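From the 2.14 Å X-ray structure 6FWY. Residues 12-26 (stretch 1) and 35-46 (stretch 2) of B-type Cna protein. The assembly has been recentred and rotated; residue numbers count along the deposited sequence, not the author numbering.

Stretch 1 (12-26) AKFIETGVKTDGYIR
Stretch 2, residues 35-46: EWMISSQFKDSH

The antiparallel pairing of these stretches is broken by a beta bulge at a corner: the register shifts by two residues between Glu-16 and Lys-20, and Gln-41 serves both sides of the break. Gln-41 O accepts from Thr-17 N (3.0 Å, 173°), while Gln-41 N donates to Val-19 O (2.8 Å, 166°). The Gln-41 side chain, extended (chi1 -169°, chi2 -176°), points toward stretch 1, and its NE2 donates to Thr-17 OG1 at 2.7 Å; Thr-17 OG1 (chi1 p) also accepts from Val-19 N at 3.1 Å. The chain turns at Gly-18, whose phi/psi of 99/-13 would jam a CB against the preceding carbonyl. A water sits at the bulge, accepting from Gly-18 N (2.9 Å) and lying 2.7 Å from Gln-41 O.

Before the bulge, the strand leading up to Glu-16 runs at 135° to strand 39-44, measured between N-to-C directions (180° is antiparallel). Ile-15 and Lys-43 form the hydrogen-bonded pair: Ile-15 N to Lys-43 O is 2.8 Å, Lys-43 N to Ile-15 O 2.9 Å. In the flanking non-hydrogen-bonded pairs, Phe-14 CA to Asp-44 CA is 4.2 Å and Glu-16 CA to Phe-42 CA is 4.3 Å. Their side chains share a face, where Phe-42 (chi1 p, chi2 -84°) directs its ring edge toward the face of Phe-14 (chi1 m, chi2 -82°); centroids lie 5.3 Å apart and planes meet at 90°.

Beyond the corner, the strand through Lys-20 and Thr-21 makes 156° with strand 39-44. Thr-21 N to Ser-39 O and Ser-39 N to Thr-21 O both measure 3.1 Å. Lys-20 and Ser-40 form a non-hydrogen-bonded pair, Lys-20 CD lying 3.3 Å from Ser-40 OG.

Past Thr-21, a water accepts from Met-37 N (2.6 Å) and donates to Asp-22 O and Ile-25 O (2.7 Å each). At Gly-23 (101/151), an ideal CB would lie 2.7 Å from Met-37 O. Aliphatic Arg-26 CD (chi1 m, chi2 t) meets the indole obliquely, 3.7 Å from Trp-36 CD1.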

# COMPACT_ATOMS: atom_id res chain seq x y z
N ALA A 12 -13.81 -5.91 7.28
CA ALA A 12 -14.05 -4.48 7.08
C ALA A 12 -15.55 -4.22 7.12
O ALA A 12 -16.36 -5.07 6.77
CB ALA A 12 -13.47 -3.99 5.75
N LYS A 13 -15.91 -3.04 7.61
CA LYS A 13 -17.28 -2.59 7.78
C LYS A 13 -17.41 -1.29 7.00
O LYS A 13 -16.60 -0.38 7.17
CB LYS A 13 -17.57 -2.32 9.27
CG LYS A 13 -18.82 -1.49 9.57
CD LYS A 13 -20.04 -2.33 9.96
CE LYS A 13 -21.01 -1.51 10.82
NZ LYS A 13 -22.37 -2.14 10.77
N PHE A 14 -18.45 -1.22 6.18
CA PHE A 14 -18.63 -0.09 5.28
C PHE A 14 -19.91 0.68 5.60
O PHE A 14 -20.90 0.10 6.07
CB PHE A 14 -18.64 -0.55 3.84
CG PHE A 14 -17.36 -1.21 3.41
CD1 PHE A 14 -16.26 -0.44 3.00
CD2 PHE A 14 -17.25 -2.59 3.39
CE1 PHE A 14 -15.09 -1.04 2.60
CE2 PHE A 14 -16.06 -3.21 3.00
CZ PHE A 14 -14.98 -2.42 2.62
N ILE A 15 -19.87 1.97 5.30
CA ILE A 15 -20.92 2.92 5.68
C ILE A 15 -21.15 3.80 4.46
O ILE A 15 -20.19 4.22 3.83
CB ILE A 15 -20.43 3.80 6.85
CG1 ILE A 15 -20.15 2.94 8.09
CG2 ILE A 15 -21.47 4.87 7.18
CD1 ILE A 15 -19.22 3.59 9.10
N GLU A 16 -22.40 4.08 4.16
CA GLU A 16 -22.79 5.00 3.06
C GLU A 16 -22.47 6.44 3.45
O GLU A 16 -22.71 6.82 4.60
CB GLU A 16 -24.29 4.90 2.79
CG GLU A 16 -24.79 3.52 2.31
CD GLU A 16 -24.74 3.34 0.81
OE1 GLU A 16 -23.80 3.87 0.16
OE2 GLU A 16 -25.63 2.67 0.25
N THR A 17 -21.94 7.23 2.52
CA THR A 17 -21.68 8.66 2.77
C THR A 17 -22.90 9.56 2.53
O THR A 17 -22.91 10.71 2.95
CB THR A 17 -20.56 9.22 1.86
OG1 THR A 17 -20.98 9.18 0.49
CG2 THR A 17 -19.29 8.42 2.02
N GLY A 18 -23.89 9.06 1.81
CA GLY A 18 -25.03 9.85 1.34
C GLY A 18 -24.88 10.31 -0.11
O GLY A 18 -25.83 10.80 -0.67
N VAL A 19 -23.70 10.19 -0.69
CA VAL A 19 -23.49 10.52 -2.09
C VAL A 19 -23.93 9.35 -2.99
O VAL A 19 -23.54 8.20 -2.78
CB VAL A 19 -22.02 10.90 -2.39
CG1 VAL A 19 -21.79 11.08 -3.90
CG2 VAL A 19 -21.63 12.16 -1.60
N LYS A 20 -24.74 9.65 -3.99
CA LYS A 20 -25.14 8.63 -4.97
C LYS A 20 -25.44 9.27 -6.30
O LYS A 20 -25.72 10.47 -6.39
CB LYS A 20 -26.35 7.79 -4.54
CG LYS A 20 -26.32 7.22 -3.17
CD LYS A 20 -27.66 6.62 -2.78
CE LYS A 20 -27.51 6.04 -1.37
NZ LYS A 20 -28.72 5.25 -0.98
N THR A 21 -25.38 8.43 -7.32
CA THR A 21 -25.64 8.86 -8.69
C THR A 21 -26.25 7.71 -9.49
O THR A 21 -25.98 6.54 -9.24
CB THR A 21 -24.35 9.35 -9.39
OG1 THR A 21 -24.66 9.77 -10.72
CG2 THR A 21 -23.29 8.27 -9.46
N ASP A 22 -27.06 8.09 -10.49
CA ASP A 22 -27.56 7.15 -11.48
C ASP A 22 -26.52 6.85 -12.57
O ASP A 22 -26.76 6.00 -13.47
CB ASP A 22 -28.89 7.66 -12.08
CG ASP A 22 -28.82 9.09 -12.61
OD1 ASP A 22 -27.71 9.68 -12.67
OD2 ASP A 22 -29.88 9.63 -12.93
N GLY A 23 -25.38 7.54 -12.54
CA GLY A 23 -24.28 7.27 -13.46
C GLY A 23 -24.25 8.27 -14.58
O GLY A 23 -25.28 8.82 -14.96
N TYR A 24 -23.05 8.51 -15.11
CA TYR A 24 -22.81 9.43 -16.23
C TYR A 24 -22.59 8.70 -17.57
O TYR A 24 -22.38 9.35 -18.59
CB TYR A 24 -21.58 10.27 -15.92
CG TYR A 24 -21.80 11.18 -14.76
CD1 TYR A 24 -21.55 10.73 -13.47
CD2 TYR A 24 -22.27 12.47 -14.94
CE1 TYR A 24 -21.78 11.56 -12.38
CE2 TYR A 24 -22.47 13.31 -13.87
CZ TYR A 24 -22.21 12.85 -12.60
OH TYR A 24 -22.43 13.69 -11.55
N ILE A 25 -22.62 7.38 -17.51
CA ILE A 25 -22.40 6.49 -18.64
C ILE A 25 -23.37 5.33 -18.52
O ILE A 25 -24.04 5.17 -17.51
CB ILE A 25 -20.93 5.95 -18.69
CG1 ILE A 25 -20.56 5.10 -17.47
CG2 ILE A 25 -19.93 7.11 -18.83
CD1 ILE A 25 -20.86 3.62 -17.57
N ARG A 26 -23.44 4.53 -19.57
CA ARG A 26 -24.17 3.26 -19.57
C ARG A 26 -23.23 2.22 -20.14
O ARG A 26 -22.15 2.57 -20.62
CB ARG A 26 -25.46 3.38 -20.39
CG ARG A 26 -26.44 4.38 -19.79
CD ARG A 26 -27.58 4.73 -20.70
NE ARG A 26 -27.15 5.58 -21.81
CZ ARG A 26 -27.89 5.83 -22.91
NH1 ARG A 26 -29.10 5.32 -23.03
NH2 ARG A 26 -27.41 6.61 -23.86
N GLU A 35 -27.33 -0.48 -20.46
CA GLU A 35 -27.65 -0.75 -19.06
C GLU A 35 -27.03 0.35 -18.17
O GLU A 35 -25.87 0.73 -18.36
CB GLU A 35 -27.12 -2.11 -18.66
CG GLU A 35 -27.48 -2.52 -17.25
CD GLU A 35 -26.99 -3.91 -16.87
OE1 GLU A 35 -27.19 -4.87 -17.65
OE2 GLU A 35 -26.45 -4.05 -15.74
N TRP A 36 -27.82 0.87 -17.23
CA TRP A 36 -27.35 1.91 -16.30
C TRP A 36 -26.39 1.30 -15.28
O TRP A 36 -26.53 0.13 -14.90
CB TRP A 36 -28.50 2.61 -15.56
CG TRP A 36 -29.35 3.52 -16.40
CD1 TRP A 36 -29.53 3.47 -17.78
CD2 TRP A 36 -30.21 4.55 -15.93
NE1 TRP A 36 -30.43 4.43 -18.17
CE2 TRP A 36 -30.86 5.11 -17.06
CE3 TRP A 36 -30.49 5.08 -14.66
CZ2 TRP A 36 -31.77 6.17 -16.95
CZ3 TRP A 36 -31.39 6.14 -14.56
CH2 TRP A 36 -32.02 6.68 -15.71
N MET A 37 -25.42 2.11 -14.88
CA MET A 37 -24.45 1.72 -13.87
C MET A 37 -24.50 2.71 -12.71
O MET A 37 -23.67 3.62 -12.60
CB MET A 37 -23.07 1.63 -14.49
CG MET A 37 -22.91 0.48 -15.48
SD MET A 37 -23.06 -1.12 -14.69
CE MET A 37 -23.26 -2.21 -16.05
N ILE A 38 -25.50 2.51 -11.85
CA ILE A 38 -25.75 3.37 -10.71
C ILE A 38 -24.75 2.97 -9.60
O ILE A 38 -24.17 1.86 -9.64
CB ILE A 38 -27.21 3.29 -10.18
CG1 ILE A 38 -27.45 1.99 -9.37
CG2 ILE A 38 -28.21 3.44 -11.32
CD1 ILE A 38 -28.86 1.77 -8.90
N SER A 39 -24.56 3.87 -8.64
CA SER A 39 -23.67 3.60 -7.52
C SER A 39 -23.96 4.50 -6.32
O SER A 39 -24.48 5.62 -6.47
CB SER A 39 -22.22 3.75 -7.92
OG SER A 39 -21.39 3.03 -7.03
N SER A 40 -23.59 3.97 -5.16
CA SER A 40 -23.63 4.70 -3.89
C SER A 40 -22.22 4.80 -3.33
O SER A 40 -21.51 3.80 -3.24
CB SER A 40 -24.49 3.97 -2.89
OG SER A 40 -25.84 3.97 -3.26
N GLN A 41 -21.82 6.00 -2.93
CA GLN A 41 -20.49 6.19 -2.36
C GLN A 41 -20.48 5.65 -0.91
O GLN A 41 -21.41 5.89 -0.12
CB GLN A 41 -20.12 7.66 -2.40
CG GLN A 41 -18.66 7.96 -2.07
CD GLN A 41 -18.40 9.45 -2.03
OE1 GLN A 41 -17.81 10.03 -2.96
NE2 GLN A 41 -18.89 10.09 -1.00
N PHE A 42 -19.43 4.90 -0.58
CA PHE A 42 -19.23 4.36 0.75
C PHE A 42 -17.76 4.42 1.20
O PHE A 42 -16.84 4.54 0.38
CB PHE A 42 -19.78 2.93 0.85
CG PHE A 42 -19.06 1.94 -0.02
CD1 PHE A 42 -19.42 1.79 -1.38
CD2 PHE A 42 -18.04 1.14 0.49
CE1 PHE A 42 -18.78 0.87 -2.17
CE2 PHE A 42 -17.39 0.21 -0.32
CZ PHE A 42 -17.76 0.08 -1.64
N LYS A 43 -17.60 4.35 2.54
CA LYS A 43 -16.32 4.39 3.21
C LYS A 43 -16.25 3.22 4.18
O LYS A 43 -17.28 2.76 4.67
CB LYS A 43 -16.20 5.64 4.09
CG LYS A 43 -16.19 6.98 3.37
CD LYS A 43 -16.34 8.13 4.37
CE LYS A 43 -15.36 9.27 4.09
NZ LYS A 43 -15.32 10.23 5.24
N ASP A 44 -15.03 2.80 4.51
CA ASP A 44 -14.86 1.83 5.59
C ASP A 44 -14.97 2.58 6.93
O ASP A 44 -15.08 3.81 6.94
CB ASP A 44 -13.59 0.98 5.39
CG ASP A 44 -12.30 1.68 5.89
OD1 ASP A 44 -12.29 2.91 6.13
OD2 ASP A 44 -11.28 0.96 6.04
N SER A 45 -14.95 1.86 8.04
CA SER A 45 -15.17 2.50 9.36
C SER A 45 -14.01 3.39 9.85
O SER A 45 -14.17 4.09 10.85
CB SER A 45 -15.48 1.44 10.40
OG SER A 45 -14.41 0.56 10.53
N HIS A 46 -12.86 3.35 9.19
CA HIS A 46 -11.77 4.31 9.46
C HIS A 46 -11.81 5.55 8.52
O HIS A 46 -10.88 6.35 8.51
CB HIS A 46 -10.40 3.64 9.30
CG HIS A 46 -10.21 2.39 10.11
ND1 HIS A 46 -10.11 1.13 9.52
CD2 HIS A 46 -10.05 2.20 11.44
CE1 HIS A 46 -9.90 0.23 10.47
NE2 HIS A 46 -9.86 0.85 11.64
O HOH W 1 -13.79 -1.66 8.95
O HOH W 2 -23.88 6.94 -0.15
O HOH W 3 -25.77 4.59 -15.50